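Long-range contact in CEP104 (Gallus gallus, PDB 5JO8), which is a centriolar protein whose TOG domain, an array of paired helices, probably binds tubulin or microtubules: residues M112-Y117 against A162-V167. Residues are numbered along the deposited sequence; the frame is centred on the assembly and turned at random.
Sequences MIITQY and ALWSEV
Thr-115 and Ile-114, on one turn of helix 100-121, meet the indole of Trp-164 in the loop that leaves helix 148-163, so that in the HEAT-like TOG solenoid this loop comes against helix 100-121, with helix 125-142 between them in sequence. The aromatic part is a CH-pi contact: Thr-115 CG2 stands over one face of the indole, 4.0 Å from the centroid of the six-membered ring and 24° off its normal. With chi1 at 68°, Thr-115 OG1 lies between the backbone N and carbonyl carbon and is hydrogen-bonded to Lys-111 O; the same rotation puts CG2 over the ring.

Ile-114 adds apolar contacts. Its CG2 approaches the same ring obliquely, 3.9 Å from Trp-164 CE3, and also touches Val-167 CG2 at 3.6 Å, while Ile-114 CD1 comes to 4.1 Å from Trp-164 CZ3. Thr-128, Cys-131 and Val-132 of helix 125-142 pack on Ile-114 as well, while Phe-157 meets the indole edge-to-face. Replacing Trp-164 with an alanine is likely to strip Thr-115 CG2 of its aromatic partner and open a gap beside Ile-114.

The polar part is bridged by solvent. Glu-166 CG rests 3.5 Å from Ile-114 O, and the side chain bends at chi2, turning its carboxylate to a shared water. That water donates to Glu-166 OE1 over an unusually short distance and to Ile-114 O at 2.8 Å.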
loop_
_atom_site.group_PDB
_atom_site.type_symbol
_atom_site.label_atom_id
_atom_site.label_comp_id
_atom_site.label_asym_id
_atom_site.label_seq_id
_atom_site.Cartn_x
_atom_site.Cartn_y
_atom_site.Cartn_z
ATOM N N MET A 112 1.120 -14.248 -3.874
ATOM C CA MET A 112 1.076 -15.341 -4.837
ATOM C C MET A 112 0.391 -14.912 -6.143
ATOM O O MET A 112 0.844 -15.268 -7.235
ATOM C CB MET A 112 0.351 -16.544 -4.229
ATOM C CG MET A 112 0.210 -17.745 -5.167
ATOM S SD MET A 112 -1.123 -17.673 -6.375
ATOM C CE MET A 112 -2.561 -17.829 -5.321
ATOM N N ILE A 113 -0.708 -14.176 -6.043
ATOM C CA ILE A 113 -1.435 -13.793 -7.257
ATOM C C ILE A 113 -0.542 -12.923 -8.124
ATOM O O ILE A 113 -0.425 -13.136 -9.336
ATOM C CB ILE A 113 -2.747 -13.082 -6.916
ATOM C CG1 ILE A 113 -3.741 -14.073 -6.324
ATOM C CG2 ILE A 113 -3.364 -12.481 -8.171
ATOM C CD1 ILE A 113 -4.887 -13.429 -5.603
ATOM N N ILE A 114 0.109 -11.956 -7.501
ATOM C CA ILE A 114 0.944 -11.003 -8.224
ATOM C C ILE A 114 2.235 -11.619 -8.769
ATOM O O ILE A 114 2.616 -11.401 -9.912
ATOM C CB ILE A 114 1.236 -9.782 -7.336
ATOM C CG1 ILE A 114 -0.031 -8.957 -7.142
ATOM C CG2 ILE A 114 2.360 -8.936 -7.925
ATOM C CD1 ILE A 114 0.127 -7.901 -6.034
ATOM N N THR A 115 2.923 -12.394 -7.937
ATOM C CA THR A 115 4.266 -12.842 -8.287
ATOM C C THR A 115 4.299 -14.207 -8.977
ATOM O O THR A 115 5.296 -14.567 -9.604
ATOM C CB THR A 115 5.193 -12.870 -7.054
ATOM O OG1 THR A 115 4.773 -13.908 -6.154
ATOM C CG2 THR A 115 5.186 -11.510 -6.333
ATOM N N GLN A 116 3.204 -14.954 -8.897
ATOM C CA GLN A 116 3.189 -16.296 -9.470
ATOM C C GLN A 116 2.087 -16.507 -10.494
ATOM O O GLN A 116 2.355 -16.942 -11.610
ATOM C CB GLN A 116 3.064 -17.354 -8.373
ATOM C CG GLN A 116 4.242 -17.378 -7.420
ATOM C CD GLN A 116 4.137 -18.503 -6.406
ATOM O OE1 GLN A 116 4.155 -19.678 -6.763
ATOM N NE2 GLN A 116 4.000 -18.146 -5.145
ATOM N N TYR A 117 0.854 -16.200 -10.110
ATOM C CA TYR A 117 -0.327 -16.535 -10.906
ATOM C C TYR A 117 -0.419 -15.723 -12.196
ATOM O O TYR A 117 -0.549 -16.289 -13.288
ATOM C CB TYR A 117 -1.560 -16.322 -10.040
ATOM C CG TYR A 117 -2.897 -16.702 -10.635
ATOM C CD1 TYR A 117 -3.410 -17.982 -10.477
ATOM C CD2 TYR A 117 -3.682 -15.753 -11.285
ATOM C CE1 TYR A 117 -4.657 -18.323 -10.983
ATOM C CE2 TYR A 117 -4.929 -16.074 -11.782
ATOM C CZ TYR A 117 -5.408 -17.364 -11.636
ATOM O OH TYR A 117 -6.656 -17.648 -12.120
ATOM N N ALA A 162 6.240 -2.952 -3.465
ATOM C CA ALA A 162 6.726 -1.886 -4.343
ATOM C C ALA A 162 7.937 -2.310 -5.177
ATOM O O ALA A 162 8.141 -1.815 -6.296
ATOM C CB ALA A 162 7.069 -0.634 -3.513
ATOM N N LEU A 163 8.725 -3.236 -4.643
ATOM C CA LEU A 163 9.976 -3.626 -5.276
ATOM C C LEU A 163 9.924 -4.961 -6.043
ATOM O O LEU A 163 10.890 -5.335 -6.721
ATOM C CB LEU A 163 11.101 -3.581 -4.231
ATOM C CG LEU A 163 11.242 -2.125 -3.738
ATOM C CD1 LEU A 163 11.718 -1.996 -2.307
ATOM C CD2 LEU A 163 12.151 -1.349 -4.675
ATOM N N TRP A 164 8.790 -5.664 -5.983
ATOM C CA TRP A 164 8.643 -6.893 -6.765
ATOM C C TRP A 164 8.786 -6.575 -8.240
ATOM O O TRP A 164 8.289 -5.553 -8.714
ATOM C CB TRP A 164 7.302 -7.587 -6.533
ATOM C CG TRP A 164 7.136 -8.130 -5.169
ATOM C CD1 TRP A 164 8.128 -8.518 -4.298
ATOM C CD2 TRP A 164 5.899 -8.320 -4.489
ATOM N NE1 TRP A 164 7.563 -8.944 -3.112
ATOM C CE2 TRP A 164 6.198 -8.827 -3.207
ATOM C CE3 TRP A 164 4.557 -8.112 -4.838
ATOM C CZ2 TRP A 164 5.207 -9.124 -2.276
ATOM C CZ3 TRP A 164 3.578 -8.404 -3.913
ATOM C CH2 TRP A 164 3.911 -8.904 -2.643
ATOM N N SER A 165 9.486 -7.454 -8.950
ATOM C CA SER A 165 9.736 -7.238 -10.377
ATOM C C SER A 165 8.449 -7.066 -11.192
ATOM O O SER A 165 8.447 -6.355 -12.199
ATOM C CB SER A 165 10.601 -8.360 -10.960
ATOM O OG SER A 165 9.925 -9.595 -10.906
ATOM N N GLU A 166 7.362 -7.705 -10.759
ATOM C CA GLU A 166 6.074 -7.544 -11.444
ATOM C C GLU A 166 5.418 -6.191 -11.184
ATOM O O GLU A 166 4.609 -5.731 -11.988
ATOM C CB GLU A 166 5.094 -8.646 -11.037
ATOM C CG GLU A 166 5.417 -10.037 -11.601
ATOM C CD GLU A 166 5.260 -10.120 -13.116
ATOM O OE1 GLU A 166 4.160 -9.824 -13.628
ATOM O OE2 GLU A 166 6.241 -10.494 -13.793
ATOM N N VAL A 167 5.752 -5.562 -10.065
ATOM C CA VAL A 167 5.043 -4.371 -9.613
ATOM C C VAL A 167 5.818 -3.085 -9.858
ATOM O O VAL A 167 5.239 -2.056 -10.205
ATOM C CB VAL A 167 4.671 -4.497 -8.125
ATOM C CG1 VAL A 167 4.099 -3.187 -7.589
ATOM C CG2 VAL A 167 3.698 -5.631 -7.900
HETATM O O HOH W 1 2.112 -9.762 -12.180
#